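Local structure of OLD nuclease (Thermus scotoductus, 6P74) at residues R53-P58 / L92-E97; L156-Q161 / E261-L266; G220-D223 / N229-R232; N318-L323 / S337-E342. The protein degrades linear or supercoiled double-stranded DNA from 5' to 3' as a metal-dependent exonuclease, nicks circular DNA, and has DNA-stimulated ATPase activity. All coordinates share one frame; numbering follows the deposited sequence.

Interaction 1. Residues R53-P58 / L92-E97; sequences RSFRIP and LTCKGE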
loop_
_atom_site.group_PDB
_atom_site.type_symbol
_atom_site.label_atom_id
_atom_site.label_comp_id
_atom_site.label_asym_id
_atom_site.label_seq_id
_atom_site.Cartn_x
_atom_site.Cartn_y
_atom_site.Cartn_z
ATOM N N ARG A 53 -5.050 7.898 -12.166
ATOM C CA ARG A 53 -3.808 7.702 -11.420
ATOM C C ARG A 53 -4.039 7.365 -9.955
ATOM O O ARG A 53 -3.068 7.077 -9.245
ATOM C CB ARG A 53 -2.931 8.955 -11.484
ATOM C CG ARG A 53 -2.225 9.205 -12.802
ATOM C CD ARG A 53 -1.503 10.552 -12.778
ATOM N NE ARG A 53 -2.332 11.590 -12.164
ATOM C CZ ARG A 53 -2.424 12.841 -12.610
ATOM N NH1 ARG A 53 -1.743 13.217 -13.685
ATOM N NH2 ARG A 53 -3.208 13.711 -11.985
ATOM N N SER A 54 -5.282 7.420 -9.477
ATOM C CA SER A 54 -5.550 7.112 -8.080
ATOM C C SER A 54 -5.738 5.621 -7.834
ATOM O O SER A 54 -5.579 5.170 -6.693
ATOM C CB SER A 54 -6.796 7.866 -7.606
ATOM O OG SER A 54 -6.651 9.264 -7.768
ATOM N N PHE A 55 -6.076 4.855 -8.865
ATOM C CA PHE A 55 -6.412 3.448 -8.719
ATOM C C PHE A 55 -5.277 2.562 -9.212
ATOM O O PHE A 55 -4.491 2.948 -10.080
ATOM C CB PHE A 55 -7.691 3.112 -9.493
ATOM C CG PHE A 55 -8.936 3.713 -8.905
ATOM C CD1 PHE A 55 -9.328 5.003 -9.239
ATOM C CD2 PHE A 55 -9.726 2.983 -8.030
ATOM C CE1 PHE A 55 -10.490 5.556 -8.701
ATOM C CE2 PHE A 55 -10.881 3.523 -7.488
ATOM C CZ PHE A 55 -11.266 4.812 -7.822
ATOM N N ARG A 56 -5.201 1.364 -8.641
ATOM C CA ARG A 56 -4.416 0.272 -9.197
ATOM C C ARG A 56 -5.366 -0.649 -9.966
ATOM O O ARG A 56 -6.366 -1.123 -9.410
ATOM C CB ARG A 56 -3.667 -0.480 -8.088
ATOM C CG ARG A 56 -2.824 0.420 -7.176
ATOM C CD ARG A 56 -1.967 -0.377 -6.186
ATOM N NE ARG A 56 -0.537 -0.300 -6.511
ATOM C CZ ARG A 56 0.445 -0.800 -5.756
ATOM N NH1 ARG A 56 0.165 -1.420 -4.613
ATOM N NH2 ARG A 56 1.713 -0.675 -6.144
ATOM N N ILE A 57 -5.077 -0.869 -11.242
ATOM C CA ILE A 57 -5.881 -1.725 -12.112
ATOM C C ILE A 57 -5.034 -2.937 -12.478
ATOM O O ILE A 57 -4.014 -2.782 -13.164
ATOM C CB ILE A 57 -6.351 -0.990 -13.377
ATOM C CG1 ILE A 57 -7.269 0.174 -13.019
ATOM C CG2 ILE A 57 -7.065 -1.944 -14.316
ATOM C CD1 ILE A 57 -6.535 1.381 -12.505
ATOM N N PRO A 58 -5.434 -4.163 -12.091
ATOM C CA PRO A 58 -6.737 -4.471 -11.491
ATOM C C PRO A 58 -6.775 -4.593 -9.965
ATOM O O PRO A 58 -7.849 -4.881 -9.426
ATOM C CB PRO A 58 -7.077 -5.823 -12.124
ATOM C CG PRO A 58 -5.701 -6.448 -12.487
ATOM C CD PRO A 58 -4.643 -5.386 -12.320
ATOM N N LEU A 92 -17.546 8.602 -6.694
ATOM C CA LEU A 92 -16.348 8.311 -7.467
ATOM C C LEU A 92 -16.524 6.944 -8.110
ATOM O O LEU A 92 -16.749 5.949 -7.411
ATOM C CB LEU A 92 -15.093 8.346 -6.593
ATOM C CG LEU A 92 -13.753 8.089 -7.302
ATOM C CD1 LEU A 92 -13.480 9.154 -8.326
ATOM C CD2 LEU A 92 -12.600 8.022 -6.301
ATOM N N THR A 93 -16.450 6.901 -9.435
ATOM C CA THR A 93 -16.607 5.661 -10.175
ATOM C C THR A 93 -15.322 5.376 -10.934
ATOM O O THR A 93 -14.700 6.288 -11.483
ATOM C CB THR A 93 -17.790 5.724 -11.157
ATOM O OG1 THR A 93 -18.982 6.123 -10.468
ATOM C CG2 THR A 93 -18.018 4.365 -11.788
ATOM N N CYS A 94 -14.918 4.109 -10.954
ATOM C CA CYS A 94 -13.827 3.662 -11.812
ATOM C C CYS A 94 -14.267 2.382 -12.502
ATOM O O CYS A 94 -14.455 1.353 -11.843
ATOM C CB CYS A 94 -12.542 3.438 -11.022
ATOM S SG CYS A 94 -11.170 2.882 -12.062
ATOM N N LYS A 95 -14.420 2.443 -13.821
ATOM C CA LYS A 95 -14.905 1.312 -14.598
ATOM C C LYS A 95 -14.227 1.339 -15.956
ATOM O O LYS A 95 -13.317 2.133 -16.207
ATOM C CB LYS A 95 -16.433 1.357 -14.734
ATOM C CG LYS A 95 -16.939 2.560 -15.508
ATOM C CD LYS A 95 -18.450 2.645 -15.479
ATOM C CE LYS A 95 -18.920 3.999 -15.973
ATOM N NZ LYS A 95 -20.406 4.096 -15.987
ATOM N N GLY A 96 -14.690 0.476 -16.842
ATOM C CA GLY A 96 -14.178 0.478 -18.188
ATOM C C GLY A 96 -14.540 -0.814 -18.875
ATOM O O GLY A 96 -14.900 -1.798 -18.221
ATOM N N GLU A 97 -14.484 -0.811 -20.198
ATOM C CA GLU A 97 -14.456 -2.053 -20.943
ATOM C C GLU A 97 -13.027 -2.049 -21.456
ATOM O O GLU A 97 -12.506 -1.003 -21.849
ATOM C CB GLU A 97 -15.447 -2.082 -22.100
ATOM C CG GLU A 97 -16.880 -1.972 -21.652
ATOM C CD GLU A 97 -17.847 -2.142 -22.799
ATOM O OE1 GLU A 97 -17.387 -2.402 -23.935
ATOM O OE2 GLU A 97 -19.065 -2.015 -22.559
#
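The F55 ring carries C94 on one face. CB of C94 stands over the centre of the ring, 3.7 Å from its centroid and 11° off the ring normal, which makes a CH-pi contact. SG of C94 lies over the same face, 4.1 Å from the centroid. This is a cysteine sulfur-aromatic contact. The two atoms lean over different parts of the ring. CB is nearest to CZ and CE1, while SG is nearest to CG and CD1. The C94 side chain therefore runs along the length of the ring. Its SG is anti to the backbone N (chi1 180°), and this turn brings the sulfur over the root of the ring.

L92 comes in at the far end of the ring. Its CD2 meets F55 CZ at 3.8 Å, reaching out from the opposite direction to the phenylalanine. L92 and C94 are two apart on strand 85-97 and so point to the same side, toward F55, while T93 between them turns away. F55 sits in the loop that follows helix 34-45. The contact joins this loop to the antiparallel sheet of the ATPase domain.

L43 of helix 34-45, I70 of strand 70-76 and V103 of strand 100-109 also touch the ring. Beyond it, R53, R56 and P58 reach the second subunit.

No hydrogen bond joins the two segments, and all three touching residues are buried. The contact between them rests on van der Waals packing, with a polarisable sulfur and a CH group laid over the face of the ring.

Interaction 2. Residues L156-Q161 / E261-L266; sequences LGRLLQ and EAFRQL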
loop_
_atom_site.group_PDB
_atom_site.type_symbol
_atom_site.label_atom_id
_atom_site.label_comp_id
_atom_site.label_asym_id
_atom_site.label_seq_id
_atom_site.Cartn_x
_atom_site.Cartn_y
_atom_site.Cartn_z
ATOM N N LEU A 156 -0.056 19.650 10.612
ATOM C CA LEU A 156 0.604 20.815 11.185
ATOM C C LEU A 156 0.272 22.069 10.386
ATOM O O LEU A 156 0.037 23.141 10.959
ATOM C CB LEU A 156 2.111 20.578 11.230
ATOM C CG LEU A 156 2.932 21.606 12.001
ATOM C CD1 LEU A 156 2.449 21.732 13.459
ATOM C CD2 LEU A 156 4.379 21.175 11.943
ATOM N N GLY A 157 0.219 21.942 9.056
ATOM C CA GLY A 157 -0.169 23.070 8.221
ATOM C C GLY A 157 -1.495 23.679 8.631
ATOM O O GLY A 157 -1.643 24.904 8.670
ATOM N N ARG A 158 -2.483 22.837 8.942
ATOM C CA ARG A 158 -3.757 23.399 9.368
ATOM C C ARG A 158 -3.614 24.095 10.718
ATOM O O ARG A 158 -4.284 25.105 10.966
ATOM C CB ARG A 158 -4.834 22.307 9.386
ATOM C CG ARG A 158 -6.179 22.719 9.969
ATOM C CD ARG A 158 -6.796 23.908 9.225
ATOM N NE ARG A 158 -7.983 24.442 9.907
ATOM C CZ ARG A 158 -7.956 25.320 10.918
ATOM N NH1 ARG A 158 -6.798 25.778 11.395
ATOM N NH2 ARG A 158 -9.092 25.745 11.461
ATOM N N LEU A 159 -2.709 23.610 11.575
ATOM C CA LEU A 159 -2.502 24.263 12.866
ATOM C C LEU A 159 -1.944 25.676 12.699
ATOM O O LEU A 159 -2.371 26.607 13.397
ATOM C CB LEU A 159 -1.570 23.423 13.743
ATOM C CG LEU A 159 -1.280 23.949 15.154
ATOM C CD1 LEU A 159 -2.535 23.997 16.015
ATOM C CD2 LEU A 159 -0.203 23.111 15.848
ATOM N N LEU A 160 -0.991 25.851 11.782
ATOM C CA LEU A 160 -0.309 27.128 11.586
ATOM C C LEU A 160 -1.068 28.110 10.702
ATOM O O LEU A 160 -0.585 29.226 10.510
ATOM C CB LEU A 160 1.078 26.900 10.976
ATOM C CG LEU A 160 2.058 26.078 11.814
ATOM C CD1 LEU A 160 3.271 25.695 10.978
ATOM C CD2 LEU A 160 2.473 26.858 13.052
ATOM N N GLN A 161 -2.227 27.751 10.161
ATOM C CA GLN A 161 -2.799 28.645 9.163
ATOM C C GLN A 161 -3.263 29.965 9.791
ATOM O O GLN A 161 -3.263 30.992 9.100
ATOM C CB GLN A 161 -3.926 27.948 8.387
ATOM C CG GLN A 161 -5.315 28.025 8.994
ATOM C CD GLN A 161 -6.386 27.422 8.078
ATOM O OE1 GLN A 161 -6.076 26.799 7.045
ATOM N NE2 GLN A 161 -7.653 27.610 8.453
ATOM N N GLU A 261 -3.789 18.672 21.040
ATOM C CA GLU A 261 -4.025 19.505 22.208
ATOM C C GLU A 261 -3.900 20.985 21.867
ATOM O O GLU A 261 -4.630 21.808 22.435
ATOM C CB GLU A 261 -3.071 19.096 23.333
ATOM C CG GLU A 261 -3.077 19.994 24.577
ATOM C CD GLU A 261 -4.422 20.052 25.313
ATOM O OE1 GLU A 261 -5.278 19.186 25.052
ATOM O OE2 GLU A 261 -4.615 20.977 26.150
ATOM N N ALA A 262 -3.009 21.355 20.937
ATOM C CA ALA A 262 -2.966 22.758 20.536
ATOM C C ALA A 262 -4.240 23.151 19.780
ATOM O O ALA A 262 -4.795 24.231 20.011
ATOM C CB ALA A 262 -1.721 23.036 19.697
ATOM N N PHE A 263 -4.737 22.276 18.896
ATOM C CA PHE A 263 -6.009 22.534 18.219
ATOM C C PHE A 263 -7.116 22.845 19.211
ATOM O O PHE A 263 -7.882 23.795 19.030
ATOM C CB PHE A 263 -6.417 21.334 17.374
ATOM C CG PHE A 263 -5.814 21.315 16.002
ATOM C CD1 PHE A 263 -5.854 22.429 15.194
ATOM C CD2 PHE A 263 -5.228 20.161 15.509
ATOM C CE1 PHE A 263 -5.306 22.395 13.926
ATOM C CE2 PHE A 263 -4.673 20.131 14.248
ATOM C CZ PHE A 263 -4.711 21.243 13.460
ATOM N N ARG A 264 -7.237 22.028 20.257
ATOM C CA ARG A 264 -8.349 22.195 21.184
ATOM C C ARG A 264 -8.264 23.528 21.903
ATOM O O ARG A 264 -9.289 24.177 22.146
ATOM C CB ARG A 264 -8.386 21.048 22.192
ATOM C CG ARG A 264 -9.699 20.970 22.933
ATOM C CD ARG A 264 -9.491 21.241 24.386
ATOM N NE ARG A 264 -8.663 20.201 24.970
ATOM C CZ ARG A 264 -8.015 20.325 26.121
ATOM N NH1 ARG A 264 -8.092 21.460 26.815
ATOM N NH2 ARG A 264 -7.285 19.309 26.576
ATOM N N GLN A 265 -7.044 23.946 22.259
ATOM C CA GLN A 265 -6.855 25.253 22.875
ATOM C C GLN A 265 -7.069 26.386 21.885
ATOM O O GLN A 265 -7.548 27.453 22.280
ATOM C CB GLN A 265 -5.463 25.361 23.483
ATOM C CG GLN A 265 -5.178 24.299 24.509
ATOM C CD GLN A 265 -4.027 24.685 25.401
ATOM O OE1 GLN A 265 -3.637 25.857 25.452
ATOM N NE2 GLN A 265 -3.465 23.706 26.104
ATOM N N LEU A 266 -6.702 26.196 20.612
ATOM C CA LEU A 266 -6.897 27.256 19.625
ATOM C C LEU A 266 -8.360 27.404 19.238
ATOM O O LEU A 266 -8.752 28.455 18.720
ATOM C CB LEU A 266 -6.051 27.001 18.375
ATOM C CG LEU A 266 -4.589 27.471 18.417
ATOM C CD1 LEU A 266 -4.483 28.978 18.659
ATOM C CD2 LEU A 266 -3.760 26.698 19.458
#
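Two helices pack side by side where the dimerization domain joins the ATPase domain. Segment 156-161 belongs to helix 154-166 and segment 261-266 to helix 246-266. Their N-to-C directions differ by 27°, so they run nearly parallel, and their axes come within 10.6 Å.

F263 bridges the gap. Its CG lies beside the backbone N (chi1 -85°), and the ring extends across to the backbone of the other helix. CE1 of F263 comes to 3.5 Å from L159 CA. The peptide carbon of R158 lies at the edge of the ring, near its plane. One face takes L159: CD1 sits 3.7 Å above the F263 ring plane, offset toward the rim, in a CH-pi contact. The same CD1 also touches A262 CB at 3.9 Å. L159 therefore fits between A262 and F263.

R158 touches the ring chiefly with its aliphatic part. Its CG meets F263 CZ at 4.1 Å, and the chain bends at chi2. The guanidinium ends almost perpendicular to the ring (87°). One of its faces is covered by Q161 NE2. The charge is held from the loop just after helix 246-266, by a salt bridge of NH2 to E268 OE1 and a hydrogen bond to K269 O.

On the other side of 261-266, Q265 NE2 gives a nearly straight hydrogen bond to E261 OE2. E261 also packs on Y289 and L293 of helix 284-299. L159 packs on I192 and L266 on Q188, both of the second subunit. Helix 246-266 lies between helix 154-166 and helix 284-299, with the partner chain close by.

Interaction 3. Residues G220-D223 / N229-R232; sequences GFAD and NSLR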
loop_
_atom_site.group_PDB
_atom_site.type_symbol
_atom_site.label_atom_id
_atom_site.label_comp_id
_atom_site.label_asym_id
_atom_site.label_seq_id
_atom_site.Cartn_x
_atom_site.Cartn_y
_atom_site.Cartn_z
ATOM N N GLY A 220 17.415 24.255 -1.055
ATOM C CA GLY A 220 16.849 25.092 -0.016
ATOM C C GLY A 220 16.090 24.242 0.982
ATOM O O GLY A 220 15.938 23.030 0.808
ATOM N N PHE A 221 15.612 24.904 2.049
ATOM C CA PHE A 221 14.734 24.214 2.990
ATOM C C PHE A 221 13.470 25.000 3.308
ATOM O O PHE A 221 12.832 24.733 4.332
ATOM C CB PHE A 221 15.447 23.848 4.294
ATOM C CG PHE A 221 16.605 24.697 4.602
ATOM C CD1 PHE A 221 16.423 25.974 5.106
ATOM C CD2 PHE A 221 17.887 24.223 4.400
ATOM C CE1 PHE A 221 17.510 26.774 5.392
ATOM C CE2 PHE A 221 18.982 25.012 4.676
ATOM C CZ PHE A 221 18.794 26.294 5.173
ATOM N N ALA A 222 13.071 25.934 2.450
ATOM C CA ALA A 222 11.784 26.578 2.669
ATOM C C ALA A 222 11.458 27.441 1.467
ATOM O O ALA A 222 12.358 27.900 0.760
ATOM C CB ALA A 222 11.776 27.388 3.972
ATOM N N ASP A 223 10.161 27.653 1.244
ATOM C CA ASP A 223 9.735 28.732 0.362
ATOM C C ASP A 223 9.809 30.007 1.194
ATOM O O ASP A 223 9.005 30.188 2.120
ATOM C CB ASP A 223 8.316 28.494 -0.157
ATOM C CG ASP A 223 7.910 29.480 -1.256
ATOM O OD1 ASP A 223 8.260 30.679 -1.172
ATOM O OD2 ASP A 223 7.230 29.043 -2.212
ATOM N N ASN A 229 5.008 26.874 5.562
ATOM C CA ASN A 229 4.702 25.657 4.816
ATOM C C ASN A 229 5.822 24.631 4.849
ATOM O O ASN A 229 5.641 23.520 4.347
ATOM C CB ASN A 229 4.378 25.984 3.356
ATOM C CG ASN A 229 2.886 25.981 3.078
ATOM O OD1 ASN A 229 2.065 26.135 3.992
ATOM N ND2 ASN A 229 2.526 25.809 1.809
ATOM N N SER A 230 6.969 24.969 5.412
ATOM C CA SER A 230 8.066 24.031 5.582
ATOM C C SER A 230 8.412 23.815 7.048
ATOM O O SER A 230 9.342 23.053 7.351
ATOM C CB SER A 230 9.301 24.528 4.817
ATOM O OG SER A 230 8.997 25.702 4.075
ATOM N N LEU A 231 7.709 24.468 7.966
ATOM C CA LEU A 231 7.978 24.274 9.379
ATOM C C LEU A 231 7.587 22.856 9.792
ATOM O O LEU A 231 6.576 22.313 9.344
ATOM C CB LEU A 231 7.218 25.307 10.204
ATOM C CG LEU A 231 7.942 26.139 11.248
ATOM C CD1 LEU A 231 9.230 26.776 10.720
ATOM C CD2 LEU A 231 6.989 27.211 11.721
ATOM N N ARG A 232 8.409 22.250 10.638
ATOM C CA ARG A 232 8.128 20.931 11.169
ATOM C C ARG A 232 8.406 20.940 12.664
ATOM O O ARG A 232 9.035 21.860 13.189
ATOM C CB ARG A 232 8.970 19.872 10.455
ATOM C CG ARG A 232 10.321 20.393 10.018
ATOM C CD ARG A 232 11.180 19.299 9.420
ATOM N NE ARG A 232 12.605 19.622 9.519
ATOM C CZ ARG A 232 13.581 18.819 9.106
ATOM N NH1 ARG A 232 13.291 17.642 8.563
ATOM N NH2 ARG A 232 14.848 19.189 9.235
#
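S230 and A222 make the closest touch between the two segments. OG of S230 presses on A222, 3.2 Å from CA and 3.3 Å from CB. CB of S230 meets the carbonyl O of F221 at 3.6 Å. S230 OG lies 3.6 Å from D223 N. No hydrogen bond is formed across the contact.

The hydroxyl of S230 almost eclipses its own backbone N (chi1 -5°). This unusual rotation swings OG over the alanine. S230 OG also makes a weak hydrogen bond to P227 O, earlier in the same loop.

The next shell fixes the backbone on the A222 side. Y177 OH, from helix 170-184, accepts a hydrogen bond from F221 N and a weak one from A222 N. The F221 ring meets the Y177 ring with the planes nearly perpendicular. D223 turns its carboxylate back to the chain, where OD1 accepts from A225 N, as in an Asx turn. Farther out, the A222 carbonyl receives a hydrogen bond from Q234 NE2 of the second subunit, and F221 packs on L231 of that subunit.

The two segments form the two ends of the connection between strands 217-220 and 232-235 in the dimerization domain. G220 and R232 pair antiparallel with a strand of the second subunit. This is a beta sheet continued across a homodimer interface.

Interaction 4. Residues N318-L323 / S337-E342; sequences NRFEAL and SYVREE. With SO4 (sulfate ion), chain G.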
loop_
_atom_site.group_PDB
_atom_site.type_symbol
_atom_site.label_atom_id
_atom_site.label_comp_id
_atom_site.label_asym_id
_atom_site.label_seq_id
_atom_site.Cartn_x
_atom_site.Cartn_y
_atom_site.Cartn_z
ATOM N N ASN A 318 -19.734 2.521 26.136
ATOM C CA ASN A 318 -20.732 3.498 26.554
ATOM C C ASN A 318 -21.019 4.501 25.455
ATOM O O ASN A 318 -22.044 5.182 25.495
ATOM C CB ASN A 318 -20.277 4.208 27.830
ATOM C CG ASN A 318 -19.879 3.222 28.924
ATOM O OD1 ASN A 318 -20.725 2.734 29.690
ATOM N ND2 ASN A 318 -18.583 2.899 28.984
ATOM N N ARG A 319 -20.157 4.584 24.461
ATOM C CA ARG A 319 -20.405 5.445 23.318
ATOM C C ARG A 319 -20.653 4.345 22.282
ATOM O O ARG A 319 -19.716 3.787 21.703
ATOM C CB ARG A 319 -19.146 6.277 23.049
ATOM C CG ARG A 319 -19.365 7.575 22.332
ATOM C CD ARG A 319 -18.060 8.362 22.296
ATOM N NE ARG A 319 -17.859 9.220 23.465
ATOM C CZ ARG A 319 -18.081 10.534 23.455
ATOM N NH1 ARG A 319 -18.497 11.133 22.338
ATOM N NH2 ARG A 319 -17.870 11.254 24.550
ATOM N N PHE A 320 -21.924 4.012 22.052
ATOM C CA PHE A 320 -22.238 2.834 21.250
ATOM C C PHE A 320 -22.624 3.453 19.909
ATOM O O PHE A 320 -22.499 2.779 18.881
ATOM C CB PHE A 320 -23.352 1.907 21.761
ATOM C CG PHE A 320 -24.598 2.626 22.170
ATOM C CD1 PHE A 320 -25.493 3.091 21.218
ATOM C CD2 PHE A 320 -24.896 2.817 23.518
ATOM C CE1 PHE A 320 -26.657 3.759 21.599
ATOM C CE2 PHE A 320 -26.054 3.486 23.913
ATOM C CZ PHE A 320 -26.937 3.954 22.954
ATOM N N GLU A 321 -23.050 4.722 19.882
ATOM C CA GLU A 321 -23.367 5.336 18.598
ATOM C C GLU A 321 -22.146 5.391 17.691
ATOM O O GLU A 321 -22.286 5.343 16.465
ATOM C CB GLU A 321 -23.936 6.751 18.785
ATOM C CG GLU A 321 -25.227 6.814 19.611
ATOM C CD GLU A 321 -24.967 6.877 21.111
ATOM O OE1 GLU A 321 -23.834 6.565 21.550
ATOM O OE2 GLU A 321 -25.898 7.246 21.857
ATOM N N ALA A 322 -20.946 5.500 18.271
ATOM C CA ALA A 322 -19.731 5.633 17.465
ATOM C C ALA A 322 -19.315 4.329 16.789
ATOM O O ALA A 322 -18.592 4.368 15.786
ATOM C CB ALA A 322 -18.580 6.130 18.328
ATOM N N LEU A 323 -19.799 3.192 17.282
ATOM C CA LEU A 323 -19.229 1.899 16.946
ATOM C C LEU A 323 -19.647 1.422 15.570
ATOM O O LEU A 323 -20.833 1.461 15.212
ATOM C CB LEU A 323 -19.632 0.871 17.997
ATOM C CG LEU A 323 -18.952 1.108 19.350
ATOM C CD1 LEU A 323 -19.453 0.136 20.411
ATOM C CD2 LEU A 323 -17.424 1.060 19.208
ATOM N N SER A 337 -21.475 -3.669 10.991
ATOM C CA SER A 337 -22.524 -3.653 12.001
ATOM C C SER A 337 -22.406 -2.400 12.849
ATOM O O SER A 337 -21.305 -1.889 13.063
ATOM C CB SER A 337 -22.442 -4.880 12.948
ATOM O OG SER A 337 -22.211 -6.059 12.215
ATOM N N TYR A 338 -23.546 -1.954 13.375
ATOM C CA TYR A 338 -23.675 -0.729 14.158
ATOM C C TYR A 338 -25.083 -0.680 14.735
ATOM O O TYR A 338 -25.984 -1.389 14.278
ATOM C CB TYR A 338 -23.400 0.522 13.309
ATOM C CG TYR A 338 -24.231 0.600 12.040
ATOM C CD1 TYR A 338 -25.515 1.144 12.054
ATOM C CD2 TYR A 338 -23.743 0.120 10.841
ATOM C CE1 TYR A 338 -26.298 1.201 10.907
ATOM C CE2 TYR A 338 -24.517 0.187 9.664
ATOM C CZ TYR A 338 -25.795 0.736 9.704
ATOM O OH TYR A 338 -26.576 0.802 8.555
ATOM N N VAL A 339 -25.261 0.158 15.753
ATOM C CA VAL A 339 -26.594 0.362 16.305
ATOM C C VAL A 339 -27.429 1.131 15.284
ATOM O O VAL A 339 -27.061 2.231 14.861
ATOM C CB VAL A 339 -26.531 1.101 17.646
ATOM C CG1 VAL A 339 -27.912 1.192 18.229
ATOM C CG2 VAL A 339 -25.605 0.372 18.624
ATOM N N ARG A 340 -28.548 0.539 14.869
ATOM C CA ARG A 340 -29.464 1.189 13.942
ATOM C C ARG A 340 -30.165 2.367 14.612
ATOM O O ARG A 340 -30.352 2.395 15.829
ATOM C CB ARG A 340 -30.505 0.193 13.425
ATOM C CG ARG A 340 -29.927 -0.978 12.640
ATOM C CD ARG A 340 -31.012 -1.897 12.057
ATOM N NE ARG A 340 -31.863 -1.205 11.079
ATOM C CZ ARG A 340 -31.487 -0.845 9.846
ATOM N NH1 ARG A 340 -30.255 -1.103 9.408
ATOM N NH2 ARG A 340 -32.344 -0.209 9.049
ATOM N N GLU A 341 -30.553 3.348 13.791
ATOM C CA GLU A 341 -31.222 4.546 14.300
ATOM C C GLU A 341 -32.454 4.200 15.136
ATOM O O GLU A 341 -32.600 4.657 16.275
ATOM C CB GLU A 341 -31.596 5.454 13.126
ATOM C CG GLU A 341 -30.541 6.502 12.823
ATOM C CD GLU A 341 -30.500 7.569 13.892
ATOM O OE1 GLU A 341 -31.591 7.886 14.429
ATOM O OE2 GLU A 341 -29.392 8.073 14.201
ATOM N N GLU A 342 -33.366 3.418 14.571
ATOM C CA GLU A 342 -34.513 2.892 15.300
ATOM C C GLU A 342 -34.158 2.469 16.725
ATOM O O GLU A 342 -34.879 2.779 17.679
ATOM C CB GLU A 342 -35.072 1.708 14.525
ATOM C CG GLU A 342 -33.941 0.887 13.936
ATOM C CD GLU A 342 -34.392 -0.164 12.944
ATOM O OE1 GLU A 342 -34.647 -1.319 13.369
ATOM O OE2 GLU A 342 -34.474 0.175 11.739
HETATM S S SO4 G . -26.623 -3.564 11.358
HETATM O O1 SO4 G . -27.931 -4.062 11.765
HETATM O O2 SO4 G . -26.535 -2.145 11.679
HETATM O O3 SO4 G . -25.588 -4.294 12.083
HETATM O O4 SO4 G . -26.447 -3.747 9.920
#
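This contact closes the base of a beta hairpin at the edge of the mixed sheet of the ATPase domain. Strand 323-328 leads out, strand 334-337 returns antiparallel to it, and a type I turn from F320 to L323 leads into the first strand.

The packed side is mainly apolar. CG2 of V339 meets CD1 of the F320 ring obliquely at 3.8 Å. F320 holds its CG between backbone N and carbonyl carbon (chi1 48°), the crowded position, and this brings the ring up beside the valine. OE1 of E321 lies over one face of the ring, toward its rim. Nearby, the L323 carbonyl O sits against Y338 CB at 3.3 Å. V418 and A421 of helix 409-422 touch F320 and V339, so the hairpin base packs on the Toprim domain.

The other side is looser and more polar. R340, E341 and E342 are exposed. R340 NE forms a 3.0 Å salt bridge to E342 OE2, approaching it from above the carboxylate plane. A sulfate ion, probably from the crystallisation liquor, rests beside Y338 and R340. Y338 N makes a weak, bifurcated hydrogen bond to sulfate O3 and O2, 3.4 Å to each. R340 offers its CG and CD to the ion, while sulfate O1 lies near the edge of its guanidinium. Sulfate O2 stands 3.3 Å above the plane of the Y338 ring, over its centre.

How the interactions relate
The contacts come along the chain in the order 1, 2 and 4, with interaction 3 falling between the two segments of interaction 2. Interactions 2 and 3 are neighbours, about 18 Å apart between centres. They touch where L156 and L160 of helix 154-166 meet L231 and R232. The helix that packs on the ATPase domain also packs against the loop at the dimer interface. Interaction 1 lies apart on the antiparallel sheet, about 36 Å from interaction 2 between centres, yet it too reaches the second subunit. Interaction 4, about 33 Å from interaction 1 between centres, lies beside the Toprim domain and touches no other chain.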